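Local coordinates for H/ACA ribonucleoprotein complex non-core subunit NAF1 (Saccharomyces cerevisiae, PDB 2V3M) that serves as an RNA-binding assembly factor for box H/ACA snoRNPs, joining the maturing particle before GAR1 replaces it, at residues I29-V35 against E107-T113. Sequence-based numbering, arbitrary orientation.
Sequences IITPIGV and EKAFIVT
Ala109 and Gly34 begin a worked example of the classic beta bulge, in which one residue of a strand faces two of its antiparallel neighbour. Ala109 N donates a hydrogen bond to Gly34 O (2.7 Å), reaching that oxygen from above the carbonyl plane. Ala109 O then accepts two hydrogen bonds, from Ile33 N at 2.8 Å, lying nearer the carbonyl plane, and from Gly34 N at 3.3 Å, standing well above it. At the bulge the Ile33 side chain points toward strand 108-112, and its CG2 rests 4.2 Å from Ala109 CB.

Phe110 follows. With CG anti to the carbonyl carbon (chi1 -58°), its ring comes up beside the neighbouring backbone: the CD2 corner sits obliquely by Pro32 N, Phe110 CE2 meets Pro32 CB (3.8 Å), and Ile30, flanking Thr31 on the side away from Pro32, brings its CG2 obliquely to the ring at CD2, the two side chains crossing at about a right angle. An alanine here would remove the ring and probably leave Ile30 CG2 and the Pro32 ring without their shared apolar partner.

Ile111 and Thr31 then exchange two backbone hydrogen bonds, while CG2 of Ile111 packs on Ile33 CD1 (3.9 Å). Beyond them Val112 touches Ile30 more lightly through CG2 and CD1, and Thr113 N makes a longer bond to Ile29 O (3.3 Å).

Strand 108-112 pairs on its other edge with strand 62-65, and the contact itself joins the last strand to the first in the Gar1-like domain. Chemically, Pro32 stands at a non-hydrogen-bonded pair with Phe110, where its missing N-H costs this pairing nothing, and one carbonyl satisfies two amides where the register slips.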
ATOM      1  N   ILE A  29      25.185  -6.181  -9.877  1.00 28.86           N
ATOM      2  CA  ILE A  29      24.158  -5.855 -10.852  1.00 28.31           C
ATOM      3  C   ILE A  29      22.871  -5.539 -10.150  1.00 28.09           C
ATOM      4  O   ILE A  29      22.491  -6.190  -9.201  1.00 28.23           O
ATOM      5  CB  ILE A  29      24.033  -6.950 -11.920  1.00 28.40           C
ATOM      6  CG1 ILE A  29      25.443  -7.186 -12.456  1.00 28.07           C
ATOM      7  CG2 ILE A  29      23.017  -6.549 -12.995  1.00 28.11           C
ATOM      8  CD1 ILE A  29      25.625  -8.012 -13.600  1.00 26.54           C
ATOM      9  N   ILE A  30      22.267  -4.473 -10.628  1.00 27.80           N
ATOM     10  CA  ILE A  30      21.038  -3.929 -10.127  1.00 27.36           C
ATOM     11  C   ILE A  30      20.062  -4.072 -11.312  1.00 27.39           C
ATOM     12  O   ILE A  30      20.471  -3.894 -12.481  1.00 27.25           O
ATOM     13  CB  ILE A  30      21.325  -2.460  -9.701  1.00 27.50           C
ATOM     14  CG1 ILE A  30      20.891  -2.224  -8.295  1.00 28.37           C
ATOM     15  CG2 ILE A  30      20.563  -1.428 -10.432  1.00 27.57           C
ATOM     16  CD1 ILE A  30      21.766  -2.698  -7.397  1.00 29.39           C
ATOM     17  N   THR A  31      18.811  -4.442 -11.061  1.00 26.44           N
ATOM     18  CA  THR A  31      17.848  -4.589 -12.177  1.00 26.41           C
ATOM     19  C   THR A  31      16.519  -3.843 -11.923  1.00 25.73           C
ATOM     20  O   THR A  31      15.906  -4.087 -10.883  1.00 25.44           O
ATOM     21  CB  THR A  31      17.563  -6.050 -12.329  1.00 26.60           C
ATOM     22  OG1 THR A  31      18.703  -6.625 -12.880  1.00 27.80           O
ATOM     23  CG2 THR A  31      16.356  -6.350 -13.261  1.00 27.10           C
ATOM     24  N   PRO A  32      16.079  -2.976 -12.863  1.00 25.38           N
ATOM     25  CA  PRO A  32      14.881  -2.178 -12.604  1.00 25.71           C
ATOM     26  C   PRO A  32      13.695  -3.123 -12.331  1.00 26.21           C
ATOM     27  O   PRO A  32      13.620  -4.197 -12.931  1.00 26.70           O
ATOM     28  CB  PRO A  32      14.710  -1.358 -13.884  1.00 25.13           C
ATOM     29  CG  PRO A  32      15.410  -2.143 -14.916  1.00 25.35           C
ATOM     30  CD  PRO A  32      16.615  -2.730 -14.207  1.00 25.21           C
ATOM     31  N   ILE A  33      12.836  -2.782 -11.388  1.00 26.13           N
ATOM     32  CA  ILE A  33      11.792  -3.687 -11.049  1.00 26.87           C
ATOM     33  C   ILE A  33      10.424  -2.977 -10.907  1.00 27.84           C
ATOM     34  O   ILE A  33       9.410  -3.616 -11.113  1.00 27.67           O
ATOM     35  CB  ILE A  33      12.167  -4.433  -9.728  1.00 26.99           C
ATOM     36  CG1 ILE A  33      11.302  -5.675  -9.534  1.00 28.30           C
ATOM     37  CG2 ILE A  33      11.988  -3.565  -8.496  1.00 26.32           C
ATOM     38  CD1 ILE A  33      11.700  -6.839 -10.486  1.00 30.72           C
ATOM     39  N   GLY A  34      10.415  -1.672 -10.537  1.00 28.16           N
ATOM     40  CA  GLY A  34       9.144  -0.928 -10.346  1.00 28.13           C
ATOM     41  C   GLY A  34       9.400   0.477  -9.812  1.00 28.47           C
ATOM     42  O   GLY A  34      10.485   1.104 -10.115  1.00 29.41           O
ATOM     43  N   VAL A  35       8.409   1.034  -9.097  1.00 27.13           N
ATOM     44  CA  VAL A  35       8.498   2.432  -8.740  1.00 26.46           C
ATOM     45  C   VAL A  35       8.052   2.462  -7.340  1.00 26.56           C
ATOM     46  O   VAL A  35       7.084   1.838  -7.009  1.00 27.73           O
ATOM     47  CB  VAL A  35       7.598   3.308  -9.595  1.00 27.07           C
ATOM     48  CG1 VAL A  35       7.569   4.769  -9.054  1.00 26.94           C
ATOM     49  CG2 VAL A  35       7.994   3.227 -11.064  1.00 24.52           C
ATOM     50  N   GLU A 107      10.541   7.359  -7.130  1.00 24.25           N
ATOM     51  CA  GLU A 107      11.848   6.950  -7.668  1.00 24.71           C
ATOM     52  C   GLU A 107      11.763   5.514  -8.099  1.00 25.66           C
ATOM     53  O   GLU A 107      10.998   4.716  -7.470  1.00 25.78           O
ATOM     54  CB  GLU A 107      12.953   7.012  -6.644  1.00 24.22           C
ATOM     55  CG  GLU A 107      13.500   8.348  -6.449  1.00 26.50           C
ATOM     56  CD  GLU A 107      14.760   8.413  -5.563  1.00 27.72           C
ATOM     57  OE1 GLU A 107      15.531   7.450  -5.550  1.00 27.34           O
ATOM     58  OE2 GLU A 107      15.000   9.468  -4.895  1.00 29.01           O
ATOM     59  N   LYS A 108      12.541   5.171  -9.140  1.00 25.65           N
ATOM     60  CA  LYS A 108      12.573   3.812  -9.661  1.00 26.74           C
ATOM     61  C   LYS A 108      13.165   2.822  -8.694  1.00 27.70           C
ATOM     62  O   LYS A 108      14.186   3.116  -8.112  1.00 29.86           O
ATOM     63  CB  LYS A 108      13.389   3.743 -10.895  1.00 26.63           C
ATOM     64  CG  LYS A 108      12.645   4.162 -12.099  1.00 28.02           C
ATOM     65  CD  LYS A 108      13.598   4.139 -13.212  1.00 32.49           C
ATOM     66  CE  LYS A 108      12.853   4.350 -14.585  1.00 36.66           C
ATOM     67  NZ  LYS A 108      11.540   3.466 -14.678  1.00 37.60           N
ATOM     68  N   ALA A 109      12.532   1.678  -8.459  1.00 27.30           N
ATOM     69  CA  ALA A 109      13.152   0.676  -7.576  1.00 26.86           C
ATOM     70  C   ALA A 109      13.770  -0.481  -8.328  1.00 26.80           C
ATOM     71  O   ALA A 109      13.416  -0.812  -9.473  1.00 27.26           O
ATOM     72  CB  ALA A 109      12.181   0.128  -6.593  1.00 27.26           C
ATOM     73  N   PHE A 110      14.689  -1.149  -7.676  1.00 26.16           N
ATOM     74  CA  PHE A 110      15.470  -2.153  -8.396  1.00 26.09           C
ATOM     75  C   PHE A 110      15.647  -3.358  -7.484  1.00 26.48           C
ATOM     76  O   PHE A 110      15.574  -3.296  -6.243  1.00 26.19           O
ATOM     77  CB  PHE A 110      16.888  -1.698  -8.791  1.00 25.31           C
ATOM     78  CG  PHE A 110      16.938  -0.477  -9.641  1.00 25.58           C
ATOM     79  CD1 PHE A 110      16.704   0.831  -9.087  1.00 24.27           C
ATOM     80  CD2 PHE A 110      17.278  -0.597 -11.003  1.00 24.22           C
ATOM     81  CE1 PHE A 110      16.776   1.898  -9.893  1.00 24.40           C
ATOM     82  CE2 PHE A 110      17.337   0.493 -11.794  1.00 21.77           C
ATOM     83  CZ  PHE A 110      17.114   1.732 -11.268  1.00 23.76           C
ATOM     84  N   ILE A 111      15.980  -4.457  -8.111  1.00 26.62           N
ATOM     85  CA  ILE A 111      16.077  -5.667  -7.394  1.00 27.97           C
ATOM     86  C   ILE A 111      17.520  -6.087  -7.579  1.00 28.73           C
ATOM     87  O   ILE A 111      18.077  -6.031  -8.680  1.00 30.09           O
ATOM     88  CB  ILE A 111      15.002  -6.638  -7.907  1.00 28.33           C
ATOM     89  CG1 ILE A 111      14.740  -7.733  -6.927  1.00 30.09           C
ATOM     90  CG2 ILE A 111      15.388  -7.284  -9.282  1.00 28.96           C
ATOM     91  CD1 ILE A 111      16.013  -8.625  -6.709  1.00 32.25           C
ATOM     92  N   VAL A 112      18.195  -6.392  -6.482  1.00 29.40           N
ATOM     93  CA  VAL A 112      19.640  -6.781  -6.517  1.00 29.71           C
ATOM     94  C   VAL A 112      19.794  -8.216  -6.944  1.00 30.67           C
ATOM     95  O   VAL A 112      18.991  -9.059  -6.607  1.00 31.46           O
ATOM     96  CB  VAL A 112      20.201  -6.765  -5.122  1.00 29.62           C
ATOM     97  CG1 VAL A 112      21.532  -7.402  -5.069  1.00 28.69           C
ATOM     98  CG2 VAL A 112      20.287  -5.391  -4.601  1.00 29.97           C
ATOM     99  N   THR A 113      20.851  -8.541  -7.632  1.00 32.24           N
ATOM    100  CA  THR A 113      20.952  -9.885  -8.237  1.00 33.84           C
ATOM    101  C   THR A 113      22.293 -10.580  -7.974  1.00 33.57           C
ATOM    102  O   THR A 113      22.452 -11.268  -6.973  1.00 33.37           O
ATOM    103  CB  THR A 113      20.752  -9.803  -9.781  1.00 34.60           C
ATOM    104  OG1 THR A 113      19.504  -9.132 -10.077  1.00 34.56           O
ATOM    105  CG2 THR A 113      20.819 -11.212 -10.438  1.00 34.62           C
TER